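Local coordinates for putative mandelate racemase (PDB 2O56), which binds magnesium and is of undetermined function, though its membership of the enolase superfamily is consistent with hydro-lyase (dehydratase) activity, at residues S39-V44 with Q383-E388; A170-T175 with Y245-V250; G182-Q187 with E221-T226; C362-L367 with P376-I381. All coordinates share one frame; numbering follows the deposited sequence.

Contact 1. Residues S39-V44 with Q383-E388; sequences SGFGEV and QELTEE
The tight part of this contact is the ring of F41, which lies flat against CA and CG of E384. CA of E384 sits 4.2 Å from the ring centroid and 10° off the ring normal, a CH-pi contact over the middle of the face. Beyond it the E384 side chain runs across the direction of the F41 side chain at about a right angle, with CG 3.7 Å from F41 CE2 and the carboxylate plane turned 29° from the ring plane. L385 adds its CB, 4.0 Å from F41 CE1. F41 CG stands anti to the carbonyl carbon (chi1 -71°), which carries the ring off strand 39-44 toward the loop before helix 387-392.

The looser, partly exposed side is the carboxylate end of E384, whose oxygens reach past the ring to salt bridges with K363 and K112. Q383 meets F41 mainly through its backbone O, 4.1 Å from F41 CB; its OE1 accepts the N-H of E384 (3.2 Å from OE1 to N), and its NE2 bonds to the backbone O of Y364.

Across the two segments the chemistry is therefore apolar: aliphatic C-H groups on an aromatic face join the N-terminal sheet to the C-terminal loop, and the charge of E384 is probably balanced by K363 and K112.

Contact 2. Residues A170-T175 with Y245-V250; sequences AIKVDT and YYEEPV. With MG (magnesium ion), chain I.
K172 and E247 both start with CG anti to the backbone N (chi1 177° in the lysine), but they diverge further out. The lysine bends at chi3 (93°), whereas the glutamate stays extended beyond CG, and the two chains cross at about a right angle with the ammonium group against the carboxylate. NZ of K172 lies 2.8 Å from OE1 of E247, in a salt bridge on the syn side of that oxygen and 25° out of the carboxylate plane. A second, weak bond runs from the same NZ to OE2 of E247 at 3.1 Å. The aliphatic part of the lysine is close too, with CD of K172 3.2 Å from E247 OE1.

OE1 thus takes the shorter bond to the lysine, while OE2 takes the weak one and binds the magnesium at 2.2 Å, with E221 and E273 completing the protein side of the site and waters 1 and 2 also bound. Water 1 stands 2.2 Å from the magnesium and accepts a bond from K172 NZ at 3.2 Å, which ties the lysine to the coordination shell as well as to its ligand. K172 NZ also forms a salt bridge with E348.

Strands 170-173 and 246-247 flank strand 217-221 in the parallel sheet, and a cluster of metal-binding carboxylates at the C-terminal ends of such strands is the hallmark of the enolase-superfamily barrel.

Contact 3. Residues G182-Q187 with E221-T226; sequences GNWNQQ and EMHAFT. With MG (magnesium ion), chain I.
F225 has the most surface buried here, and its ring is held on both faces and at an edge. The amide of N185 stacks on one face with the planes 17° apart: OD1 lies 3.4 Å above the ring plane over its centre, and ND2 comes within 3.3 Å of F225 CE1. The opposite face is taken by CB of H223, from the same loop as F225. CZ2 of W184 approaches the F225 edge near the ring plane, 3.8 Å from CE2.

N185 reaches the face with CG anti to its own backbone N (chi1 -166°). W184 brings CZ2, at the far end of its indole, against both H223 and F225. Its six-membered ring points an edge at the face of H223 in an offset edge-to-face pair, the planes 89° apart and W184 CZ2 3.7 Å from H223 CE1. W184, H223 and F225 thus form an aromatic cluster joining the loops after strands 170-173 and 217-221, two neighbouring beta-alpha loops of the barrel on its metal-binding side.

H223 links that cluster to the magnesium site. Its backbone N donates to OE2 of E221 at 2.9 Å from above the carboxylate plane, and its ring lies with one face over the E221 carboxylate carbon. E221 OE1 binds the magnesium at 2.3 Å. The imidazole ND1 is hydrogen-bonded to OD2 of D174, which would limit the ring's rotation. Farther out, water 3 donates to F225 O and, weakly, to Q187 O.

Contact 4. Residues C362-L367 with P376-I381; sequences CKYNYL and PELPGI
Two tyrosine rings present a face each to the segment 376-381. On Y364 the methyl CD1 of L378 sits 3.6 Å from the ring centroid and 14° off the normal, a CH-pi contact over the centre; the opposite face carries CB of K363, displaced toward the rim. On Y366 the pyrrolidine of P376 does the covering, with CG 3.9 Å from the centroid and 12° off the normal, while P376 CB lies 3.7 Å from Y366 CZ.

The alternate positions of the two tyrosines in an extended loop put both CB atoms on the side of 376-381, and the same first torsion, CG anti to the carbonyl carbon (chi1 -54°), gives both rings a like setting. L378 meets Y364 from the opposite direction, and the same CD1 also lies 3.7 Å from Y366 OH, so one methyl serves both tyrosines.

The hydroxyl of Y366 is the polar point of the contact. Water 4 donates to it at 2.7 Å and accepts the backbone N-H of E377 at 2.8 Å, bridging the segments, and the hydroxyl is also hydrogen-bonded to the backbone O of G382. With the water donating to it, the bond to that carbonyl would use the tyrosine's own proton.

The two loops around strand 372-373 are therefore joined by apolar C-H groups on aromatic faces, while the Y366 hydroxyl is satisfied by a bridging water and the backbone O of G382.

From the N terminus, strand 39-44 comes first and finds its partner at 383-388, so contact 1 closes a loop spanning most of the chain and joins the N-terminal sheet to the C-terminal region. The other three contacts fall within that loop. Contact 2 opens at 170-175 and closes at 245-250, enclosing contact 3 (182-187 with 221-226); the two touch through D174 and H223 and share the magnesium. Contact 4 follows in series as a short loop around strand 372-373. It touches contact 1 through K363 with E384, and lies on the opposite side of the chain's centre from contacts 2 and 3, which bring E247 and E221 to the metal.

Contact 1. Residues S39-V44 with Q383-E388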
loop_
_atom_site.group_PDB
_atom_site.type_symbol
_atom_site.label_atom_id
_atom_site.label_comp_id
_atom_site.label_asym_id
_atom_site.label_seq_id
_atom_site.Cartn_x
_atom_site.Cartn_y
_atom_site.Cartn_z
ATOM N N SER A 39 -50.589 0.515 13.817
ATOM C CA SER A 39 -49.764 1.706 13.553
ATOM C C SER A 39 -48.358 1.590 14.156
ATOM O O SER A 39 -48.204 1.257 15.330
ATOM C CB SER A 39 -50.427 2.998 14.073
ATOM O OG SER A 39 -51.600 3.328 13.345
ATOM N N GLY A 40 -47.346 1.889 13.340
ATOM C CA GLY A 40 -45.956 1.911 13.795
ATOM C C GLY A 40 -45.454 3.315 14.051
ATOM O O GLY A 40 -45.806 4.245 13.330
ATOM N N PHE A 41 -44.613 3.471 15.067
ATOM C CA PHE A 41 -44.043 4.785 15.381
ATOM C C PHE A 41 -42.502 4.804 15.213
ATOM O O PHE A 41 -41.792 3.920 15.699
ATOM C CB PHE A 41 -44.404 5.204 16.813
ATOM C CG PHE A 41 -45.861 5.575 17.021
ATOM C CD1 PHE A 41 -46.235 6.909 17.167
ATOM C CD2 PHE A 41 -46.849 4.591 17.108
ATOM C CE1 PHE A 41 -47.574 7.259 17.379
ATOM C CE2 PHE A 41 -48.183 4.927 17.319
ATOM C CZ PHE A 41 -48.542 6.257 17.468
ATOM N N GLY A 42 -42.008 5.829 14.524
ATOM C CA GLY A 42 -40.576 6.040 14.334
ATOM C C GLY A 42 -40.228 7.493 14.566
ATOM O O GLY A 42 -41.104 8.349 14.653
ATOM N N GLU A 43 -38.940 7.775 14.686
ATOM C CA GLU A 43 -38.495 9.119 14.918
ATOM C C GLU A 43 -37.423 9.512 13.885
ATOM O O GLU A 43 -36.580 8.697 13.518
ATOM C CB GLU A 43 -37.966 9.233 16.347
ATOM C CG GLU A 43 -37.532 10.611 16.693
ATOM C CD GLU A 43 -37.387 10.820 18.153
ATOM O OE1 GLU A 43 -37.939 10.002 18.910
ATOM O OE2 GLU A 43 -36.710 11.801 18.540
ATOM N N VAL A 44 -37.500 10.747 13.395
ATOM C CA VAL A 44 -36.526 11.287 12.440
ATOM C C VAL A 44 -35.530 12.088 13.265
ATOM O O VAL A 44 -35.898 13.112 13.841
ATOM C CB VAL A 44 -37.205 12.242 11.425
ATOM C CG1 VAL A 44 -36.174 12.911 10.505
ATOM C CG2 VAL A 44 -38.283 11.505 10.613
ATOM N N GLN A 383 -43.202 1.997 22.615
ATOM C CA GLN A 383 -43.289 3.439 22.796
ATOM C C GLN A 383 -44.132 4.073 21.702
ATOM O O GLN A 383 -44.125 3.626 20.553
ATOM C CB GLN A 383 -41.894 4.068 22.882
ATOM C CG GLN A 383 -41.882 5.516 23.418
ATOM C CD GLN A 383 -42.500 5.668 24.812
ATOM O OE1 GLN A 383 -43.726 5.626 24.968
ATOM N NE2 GLN A 383 -41.649 5.894 25.827
ATOM N N GLU A 384 -44.899 5.094 22.078
ATOM C CA GLU A 384 -45.894 5.699 21.199
ATOM C C GLU A 384 -46.110 7.118 21.690
ATOM O O GLU A 384 -46.060 7.367 22.889
ATOM C CB GLU A 384 -47.239 4.965 21.328
ATOM C CG GLU A 384 -47.328 3.610 20.647
ATOM C CD GLU A 384 -48.751 3.087 20.576
ATOM O OE1 GLU A 384 -49.649 3.735 21.161
ATOM O OE2 GLU A 384 -48.963 2.031 19.939
ATOM N N LEU A 385 -46.381 8.044 20.779
ATOM C CA LEU A 385 -46.825 9.384 21.180
ATOM C C LEU A 385 -48.199 9.275 21.851
ATOM O O LEU A 385 -48.988 8.382 21.520
ATOM C CB LEU A 385 -46.928 10.285 19.951
ATOM C CG LEU A 385 -45.662 10.743 19.226
ATOM C CD1 LEU A 385 -46.096 11.637 18.094
ATOM C CD2 LEU A 385 -44.728 11.490 20.182
ATOM N N THR A 386 -48.491 10.181 22.774
ATOM C CA THR A 386 -49.833 10.207 23.397
ATOM C C THR A 386 -50.833 10.814 22.436
ATOM O O THR A 386 -50.445 11.606 21.569
ATOM C CB THR A 386 -49.869 11.074 24.662
ATOM O OG1 THR A 386 -49.605 12.432 24.304
ATOM C CG2 THR A 386 -48.862 10.604 25.678
ATOM N N GLU A 387 -52.114 10.483 22.618
ATOM C CA GLU A 387 -53.198 11.093 21.834
ATOM C C GLU A 387 -53.208 12.622 21.911
ATOM O O GLU A 387 -53.451 13.302 20.912
ATOM C CB GLU A 387 -54.565 10.544 22.264
ATOM C CG GLU A 387 -54.865 9.125 21.772
ATOM C CD GLU A 387 -54.881 9.008 20.253
ATOM O OE1 GLU A 387 -55.356 9.947 19.571
ATOM O OE2 GLU A 387 -54.424 7.964 19.743
ATOM N N GLU A 388 -52.935 13.142 23.104
ATOM C CA GLU A 388 -52.910 14.588 23.364
ATOM C C GLU A 388 -51.828 15.320 22.560
ATOM O O GLU A 388 -52.076 16.377 21.976
ATOM C CB GLU A 388 -52.693 14.843 24.858
ATOM C CG GLU A 388 -52.653 16.318 25.244
ATOM C CD GLU A 388 -52.797 16.552 26.743
ATOM O OE1 GLU A 388 -53.124 15.590 27.475
ATOM O OE2 GLU A 388 -52.583 17.701 27.188
#

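Contact 2. Residues A170-T175 with Y245-V250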
loop_
_atom_site.group_PDB
_atom_site.type_symbol
_atom_site.label_atom_id
_atom_site.label_comp_id
_atom_site.label_asym_id
_atom_site.label_seq_id
_atom_site.Cartn_x
_atom_site.Cartn_y
_atom_site.Cartn_z
ATOM N N ALA A 170 -20.243 6.810 34.917
ATOM C CA ALA A 170 -19.571 7.395 33.771
ATOM C C ALA A 170 -20.269 8.665 33.346
ATOM O O ALA A 170 -21.493 8.814 33.512
ATOM C CB ALA A 170 -19.509 6.404 32.615
ATOM N N ILE A 171 -19.469 9.586 32.816
ATOM C CA ILE A 171 -19.932 10.890 32.404
ATOM C C ILE A 171 -19.282 11.222 31.058
ATOM O O ILE A 171 -18.196 10.731 30.744
ATOM C CB ILE A 171 -19.600 11.992 33.468
ATOM C CG1 ILE A 171 -18.091 12.179 33.650
ATOM C CG2 ILE A 171 -20.233 11.653 34.843
ATOM C CD1 ILE A 171 -17.501 13.339 32.846
ATOM N N LYS A 172 -19.960 12.046 30.270
ATOM C CA LYS A 172 -19.339 12.678 29.111
ATOM C C LYS A 172 -19.457 14.200 29.155
ATOM O O LYS A 172 -20.455 14.746 29.625
ATOM C CB LYS A 172 -19.974 12.165 27.828
ATOM C CG LYS A 172 -19.434 12.843 26.556
ATOM C CD LYS A 172 -20.009 12.165 25.332
ATOM C CE LYS A 172 -21.264 12.840 24.837
ATOM N NZ LYS A 172 -21.828 11.991 23.707
ATOM N N VAL A 173 -18.440 14.874 28.635
ATOM C CA VAL A 173 -18.357 16.311 28.763
ATOM C C VAL A 173 -17.514 16.897 27.646
ATOM O O VAL A 173 -16.454 16.357 27.302
ATOM C CB VAL A 173 -17.765 16.687 30.151
ATOM C CG1 VAL A 173 -16.348 16.134 30.318
ATOM C CG2 VAL A 173 -17.837 18.180 30.378
ATOM N N ASP A 174 -17.999 17.992 27.064
ATOM C CA ASP A 174 -17.192 18.843 26.197
ATOM C C ASP A 174 -16.678 20.006 27.036
ATOM O O ASP A 174 -17.428 20.934 27.326
ATOM C CB ASP A 174 -18.063 19.362 25.036
ATOM C CG ASP A 174 -17.281 20.175 24.004
ATOM O OD1 ASP A 174 -16.181 20.694 24.307
ATOM O OD2 ASP A 174 -17.797 20.306 22.866
ATOM N N THR A 175 -15.396 19.958 27.402
ATOM C CA THR A 175 -14.803 20.982 28.260
ATOM C C THR A 175 -14.166 22.142 27.489
ATOM O O THR A 175 -13.651 23.068 28.112
ATOM C CB THR A 175 -13.744 20.408 29.176
ATOM O OG1 THR A 175 -12.682 19.855 28.387
ATOM C CG2 THR A 175 -14.330 19.358 30.111
ATOM N N TYR A 245 -13.336 7.114 26.136
ATOM C CA TYR A 245 -13.028 7.388 24.739
ATOM C C TYR A 245 -13.168 8.848 24.354
ATOM O O TYR A 245 -13.649 9.660 25.138
ATOM C CB TYR A 245 -13.815 6.452 23.824
ATOM C CG TYR A 245 -15.307 6.304 24.101
ATOM C CD1 TYR A 245 -16.227 7.201 23.573
ATOM C CD2 TYR A 245 -15.797 5.220 24.840
ATOM C CE1 TYR A 245 -17.587 7.045 23.790
ATOM C CE2 TYR A 245 -17.164 5.060 25.058
ATOM C CZ TYR A 245 -18.044 5.980 24.541
ATOM O OH TYR A 245 -19.394 5.823 24.739
ATOM N N TYR A 246 -12.725 9.181 23.139
ATOM C CA TYR A 246 -12.563 10.555 22.694
ATOM C C TYR A 246 -13.499 10.701 21.494
ATOM O O TYR A 246 -13.258 10.077 20.476
ATOM C CB TYR A 246 -11.116 10.717 22.217
ATOM C CG TYR A 246 -10.636 12.135 21.930
ATOM C CD1 TYR A 246 -11.178 13.233 22.595
ATOM C CD2 TYR A 246 -9.613 12.363 20.997
ATOM C CE1 TYR A 246 -10.720 14.519 22.342
ATOM C CE2 TYR A 246 -9.142 13.659 20.735
ATOM C CZ TYR A 246 -9.701 14.725 21.408
ATOM O OH TYR A 246 -9.254 15.993 21.151
ATOM N N GLU A 247 -14.559 11.503 21.622
ATOM C CA GLU A 247 -15.719 11.431 20.724
ATOM C C GLU A 247 -15.716 12.540 19.668
ATOM O O GLU A 247 -15.541 13.722 19.978
ATOM C CB GLU A 247 -17.049 11.474 21.524
ATOM C CG GLU A 247 -18.266 11.576 20.636
ATOM C CD GLU A 247 -19.580 11.445 21.371
ATOM O OE1 GLU A 247 -19.633 10.822 22.458
ATOM O OE2 GLU A 247 -20.578 11.974 20.850
ATOM N N GLU A 248 -15.916 12.150 18.413
ATOM C CA GLU A 248 -15.925 13.089 17.298
ATOM C C GLU A 248 -14.820 14.150 17.311
ATOM O O GLU A 248 -15.118 15.345 17.225
ATOM C CB GLU A 248 -17.297 13.786 17.224
ATOM C CG GLU A 248 -18.417 12.888 16.711
ATOM C CD GLU A 248 -19.525 13.672 16.057
ATOM O OE1 GLU A 248 -20.167 14.458 16.770
ATOM O OE2 GLU A 248 -19.755 13.507 14.835
ATOM N N PRO A 249 -13.539 13.731 17.387
ATOM C CA PRO A 249 -12.491 14.752 17.395
ATOM C C PRO A 249 -12.496 15.573 16.087
ATOM O O PRO A 249 -12.088 16.732 16.057
ATOM C CB PRO A 249 -11.211 13.918 17.498
ATOM C CG PRO A 249 -11.579 12.566 16.949
ATOM C CD PRO A 249 -12.977 12.364 17.393
ATOM N N VAL A 250 -12.990 14.984 15.006
ATOM C CA VAL A 250 -12.934 15.657 13.717
ATOM C C VAL A 250 -14.162 15.148 12.912
ATOM O O VAL A 250 -14.700 14.082 13.207
ATOM C CB VAL A 250 -11.576 15.343 13.004
ATOM C CG1 VAL A 250 -11.456 13.831 12.650
ATOM C CG2 VAL A 250 -11.412 16.172 11.754
HETATM MG MG MG I . -21.944 13.639 20.389
HETATM O O HOH W 1 -23.835 13.242 21.483
HETATM O O HOH W 2 -20.279 14.773 19.070
#

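Contact 3. Residues G182-Q187 with E221-T226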
loop_
_atom_site.group_PDB
_atom_site.type_symbol
_atom_site.label_atom_id
_atom_site.label_comp_id
_atom_site.label_asym_id
_atom_site.label_seq_id
_atom_site.Cartn_x
_atom_site.Cartn_y
_atom_site.Cartn_z
ATOM N N GLY A 182 -19.041 31.891 29.253
ATOM C CA GLY A 182 -20.287 31.143 29.152
ATOM C C GLY A 182 -20.895 31.224 27.774
ATOM O O GLY A 182 -22.093 30.983 27.609
ATOM N N ASN A 183 -20.072 31.560 26.781
ATOM C CA ASN A 183 -20.497 31.474 25.377
ATOM C C ASN A 183 -20.162 30.098 24.794
ATOM O O ASN A 183 -19.060 29.594 25.005
ATOM C CB ASN A 183 -19.823 32.572 24.541
ATOM C CG ASN A 183 -20.033 33.971 25.116
ATOM O OD1 ASN A 183 -21.149 34.481 25.154
ATOM N ND2 ASN A 183 -18.956 34.599 25.544
ATOM N N TRP A 184 -21.108 29.523 24.047
ATOM C CA TRP A 184 -21.009 28.166 23.512
ATOM C C TRP A 184 -20.629 28.186 22.044
ATOM O O TRP A 184 -21.345 28.777 21.238
ATOM C CB TRP A 184 -22.352 27.423 23.664
ATOM C CG TRP A 184 -22.327 26.007 23.113
ATOM C CD1 TRP A 184 -22.942 25.550 21.977
ATOM C CD2 TRP A 184 -21.634 24.882 23.671
ATOM N NE1 TRP A 184 -22.681 24.212 21.806
ATOM C CE2 TRP A 184 -21.881 23.778 22.828
ATOM C CE3 TRP A 184 -20.831 24.701 24.809
ATOM C CZ2 TRP A 184 -21.350 22.507 23.082
ATOM C CZ3 TRP A 184 -20.303 23.436 25.060
ATOM C CH2 TRP A 184 -20.568 22.357 24.197
ATOM N N ASN A 185 -19.517 27.522 21.712
ATOM C CA ASN A 185 -19.100 27.307 20.331
ATOM C C ASN A 185 -18.965 28.634 19.590
ATOM O O ASN A 185 -19.597 28.861 18.554
ATOM C CB ASN A 185 -20.063 26.352 19.596
ATOM C CG ASN A 185 -19.493 25.831 18.279
ATOM O OD1 ASN A 185 -18.276 25.733 18.103
ATOM N ND2 ASN A 185 -20.380 25.495 17.349
ATOM N N GLN A 186 -18.146 29.528 20.125
ATOM C CA GLN A 186 -17.992 30.802 19.467
ATOM C C GLN A 186 -16.562 31.171 19.141
ATOM O O GLN A 186 -16.320 32.151 18.427
ATOM C CB GLN A 186 -18.703 31.892 20.244
ATOM C CG GLN A 186 -20.181 31.984 19.900
ATOM C CD GLN A 186 -20.916 32.963 20.785
ATOM O OE1 GLN A 186 -20.315 33.855 21.399
ATOM N NE2 GLN A 186 -22.228 32.805 20.861
ATOM N N GLN A 187 -15.615 30.380 19.641
ATOM C CA GLN A 187 -14.210 30.557 19.261
ATOM C C GLN A 187 -13.851 29.658 18.066
ATOM O O GLN A 187 -14.502 28.638 17.829
ATOM C CB GLN A 187 -13.271 30.370 20.470
ATOM C CG GLN A 187 -13.465 29.076 21.192
ATOM C CD GLN A 187 -13.206 29.144 22.680
ATOM O OE1 GLN A 187 -12.437 29.976 23.165
ATOM N NE2 GLN A 187 -13.842 28.235 23.418
ATOM N N GLU A 221 -15.882 14.730 24.772
ATOM C CA GLU A 221 -16.685 14.980 23.586
ATOM C C GLU A 221 -16.183 16.270 22.949
ATOM O O GLU A 221 -15.895 17.235 23.649
ATOM C CB GLU A 221 -18.156 15.079 24.007
ATOM C CG GLU A 221 -19.035 15.965 23.201
ATOM C CD GLU A 221 -19.607 15.256 21.984
ATOM O OE1 GLU A 221 -20.759 14.775 22.054
ATOM O OE2 GLU A 221 -18.903 15.171 20.956
ATOM N N MET A 222 -16.036 16.271 21.624
ATOM C CA MET A 222 -15.452 17.412 20.921
ATOM C C MET A 222 -16.416 18.025 19.909
ATOM O O MET A 222 -16.171 19.127 19.423
ATOM C CB MET A 222 -14.177 17.008 20.177
ATOM C CG MET A 222 -13.054 16.511 21.036
ATOM S SD MET A 222 -12.611 17.601 22.405
ATOM C CE MET A 222 -11.589 18.808 21.584
ATOM N N HIS A 223 -17.467 17.282 19.565
ATOM C CA HIS A 223 -18.549 17.741 18.684
ATOM C C HIS A 223 -18.101 18.026 17.244
ATOM O O HIS A 223 -18.875 18.607 16.479
ATOM C CB HIS A 223 -19.212 19.013 19.233
ATOM C CG HIS A 223 -20.142 18.790 20.386
ATOM N ND1 HIS A 223 -19.825 19.162 21.681
ATOM C CD2 HIS A 223 -21.388 18.264 20.438
ATOM C CE1 HIS A 223 -20.831 18.861 22.479
ATOM N NE2 HIS A 223 -21.791 18.316 21.752
ATOM N N ALA A 224 -16.866 17.639 16.897
ATOM C CA ALA A 224 -16.204 18.042 15.650
ATOM C C ALA A 224 -16.135 19.552 15.459
ATOM O O ALA A 224 -16.225 20.051 14.322
ATOM C CB ALA A 224 -16.848 17.344 14.426
ATOM N N PHE A 225 -15.962 20.278 16.572
ATOM C CA PHE A 225 -15.730 21.724 16.531
ATOM C C PHE A 225 -14.227 21.937 16.281
ATOM O O PHE A 225 -13.789 22.965 15.755
ATOM C CB PHE A 225 -16.148 22.403 17.868
ATOM C CG PHE A 225 -17.653 22.342 18.182
ATOM C CD1 PHE A 225 -18.604 22.239 17.165
ATOM C CD2 PHE A 225 -18.099 22.424 19.499
ATOM C CE1 PHE A 225 -19.966 22.200 17.454
ATOM C CE2 PHE A 225 -19.461 22.388 19.807
ATOM C CZ PHE A 225 -20.403 22.288 18.776
ATOM N N THR A 226 -13.439 20.955 16.687
ATOM C CA THR A 226 -12.015 20.922 16.405
ATOM C C THR A 226 -11.765 20.373 14.986
ATOM O O THR A 226 -12.655 19.754 14.372
ATOM C CB THR A 226 -11.280 20.018 17.412
ATOM O OG1 THR A 226 -12.075 18.851 17.671
ATOM C CG2 THR A 226 -11.032 20.759 18.742
HETATM MG MG MG I . -21.944 13.639 20.389
HETATM O O HOH W 3 -15.049 25.711 16.007
HETATM O O HOH W 1 -23.835 13.242 21.483
HETATM O O HOH W 2 -20.279 14.773 19.070
#

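Contact 4. Residues C362-L367 with P376-I381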
loop_
_atom_site.group_PDB
_atom_site.type_symbol
_atom_site.label_atom_id
_atom_site.label_comp_id
_atom_site.label_asym_id
_atom_site.label_seq_id
_atom_site.Cartn_x
_atom_site.Cartn_y
_atom_site.Cartn_z
ATOM N N CYS A 362 -44.879 11.102 25.211
ATOM C CA CYS A 362 -45.086 9.679 24.893
ATOM C C CYS A 362 -45.891 8.893 25.921
ATOM O O CYS A 362 -46.008 9.313 27.059
ATOM C CB CYS A 362 -43.759 8.979 24.567
ATOM S SG CYS A 362 -43.071 9.518 22.966
ATOM N N LYS A 363 -46.443 7.755 25.508
ATOM C CA LYS A 363 -47.360 6.979 26.349
ATOM C C LYS A 363 -46.725 6.360 27.591
ATOM O O LYS A 363 -47.373 6.283 28.638
ATOM C CB LYS A 363 -48.068 5.894 25.525
ATOM C CG LYS A 363 -49.450 5.527 26.033
ATOM C CD LYS A 363 -50.020 4.322 25.306
ATOM C CE LYS A 363 -51.105 4.725 24.308
ATOM N NZ LYS A 363 -50.557 5.472 23.139
ATOM N N TYR A 364 -45.470 5.915 27.477
ATOM C CA TYR A 364 -44.835 5.113 28.522
ATOM C C TYR A 364 -43.566 5.784 29.019
ATOM O O TYR A 364 -42.846 6.423 28.246
ATOM C CB TYR A 364 -44.522 3.702 28.006
ATOM C CG TYR A 364 -45.720 2.992 27.420
ATOM C CD1 TYR A 364 -46.706 2.438 28.241
ATOM C CD2 TYR A 364 -45.874 2.880 26.043
ATOM C CE1 TYR A 364 -47.811 1.789 27.699
ATOM C CE2 TYR A 364 -46.974 2.240 25.491
ATOM C CZ TYR A 364 -47.938 1.697 26.326
ATOM O OH TYR A 364 -49.023 1.058 25.774
ATOM N N ASN A 365 -43.290 5.667 30.307
ATOM C CA ASN A 365 -42.120 6.330 30.874
ATOM C C ASN A 365 -41.087 5.307 31.302
ATOM O O ASN A 365 -41.256 4.621 32.307
ATOM C CB ASN A 365 -42.496 7.258 32.041
ATOM C CG ASN A 365 -41.460 8.369 32.273
ATOM O OD1 ASN A 365 -40.494 8.511 31.520
ATOM N ND2 ASN A 365 -41.660 9.150 33.327
ATOM N N TYR A 366 -40.032 5.186 30.505
ATOM C CA TYR A 366 -38.907 4.339 30.861
ATOM C C TYR A 366 -37.796 5.213 31.413
ATOM O O TYR A 366 -37.275 6.097 30.725
ATOM C CB TYR A 366 -38.429 3.534 29.652
ATOM C CG TYR A 366 -39.535 2.741 28.997
ATOM C CD1 TYR A 366 -40.062 1.604 29.611
ATOM C CD2 TYR A 366 -40.056 3.124 27.768
ATOM C CE1 TYR A 366 -41.084 0.889 29.020
ATOM C CE2 TYR A 366 -41.078 2.412 27.168
ATOM C CZ TYR A 366 -41.584 1.298 27.796
ATOM O OH TYR A 366 -42.594 0.579 27.199
ATOM N N LEU A 367 -37.451 4.982 32.669
ATOM C CA LEU A 367 -36.460 5.821 33.319
ATOM C C LEU A 367 -35.315 4.947 33.785
ATOM O O LEU A 367 -35.539 3.801 34.185
ATOM C CB LEU A 367 -37.082 6.590 34.492
ATOM C CG LEU A 367 -38.146 7.639 34.131
ATOM C CD1 LEU A 367 -38.840 8.163 35.386
ATOM C CD2 LEU A 367 -37.564 8.807 33.317
ATOM N N PRO A 376 -37.775 -2.100 27.218
ATOM C CA PRO A 376 -39.222 -2.275 27.142
ATOM C C PRO A 376 -39.630 -3.702 26.779
ATOM O O PRO A 376 -38.896 -4.410 26.089
ATOM C CB PRO A 376 -39.638 -1.310 26.020
ATOM C CG PRO A 376 -38.554 -0.276 25.997
ATOM C CD PRO A 376 -37.311 -1.048 26.290
ATOM N N GLU A 377 -40.803 -4.114 27.248
ATOM C CA GLU A 377 -41.245 -5.492 27.061
ATOM C C GLU A 377 -42.518 -5.633 26.226
ATOM O O GLU A 377 -42.885 -6.748 25.839
ATOM C CB GLU A 377 -41.393 -6.202 28.413
ATOM C CG GLU A 377 -40.080 -6.352 29.206
ATOM C CD GLU A 377 -39.106 -7.378 28.606
ATOM O OE1 GLU A 377 -39.494 -8.095 27.656
ATOM O OE2 GLU A 377 -37.948 -7.459 29.096
ATOM N N LEU A 378 -43.186 -4.507 25.960
ATOM C CA LEU A 378 -44.435 -4.509 25.177
ATOM C C LEU A 378 -44.123 -4.867 23.720
ATOM O O LEU A 378 -42.962 -4.775 23.313
ATOM C CB LEU A 378 -45.075 -3.122 25.237
ATOM C CG LEU A 378 -45.459 -2.621 26.638
ATOM C CD1 LEU A 378 -45.794 -1.143 26.597
ATOM C CD2 LEU A 378 -46.651 -3.415 27.156
ATOM N N PRO A 379 -45.139 -5.279 22.937
ATOM C CA PRO A 379 -44.928 -5.476 21.489
ATOM C C PRO A 379 -44.298 -4.285 20.742
ATOM O O PRO A 379 -44.576 -3.114 21.064
ATOM C CB PRO A 379 -46.344 -5.760 20.956
ATOM C CG PRO A 379 -47.067 -6.365 22.132
ATOM C CD PRO A 379 -46.521 -5.624 23.341
ATOM N N GLY A 380 -43.451 -4.592 19.758
ATOM C CA GLY A 380 -42.805 -3.561 18.932
ATOM C C GLY A 380 -41.810 -2.763 19.734
ATOM O O GLY A 380 -41.188 -3.282 20.652
ATOM N N ILE A 381 -41.678 -1.480 19.420
ATOM C CA ILE A 381 -40.696 -0.660 20.111
ATOM C C ILE A 381 -41.075 -0.345 21.552
ATOM O O ILE A 381 -40.214 0.032 22.344
ATOM C CB ILE A 381 -40.318 0.617 19.325
ATOM C CG1 ILE A 381 -41.464 1.633 19.314
ATOM C CG2 ILE A 381 -39.887 0.252 17.894
ATOM C CD1 ILE A 381 -41.027 3.022 18.902
HETATM O O HOH W 4 -42.494 -2.051 27.928
#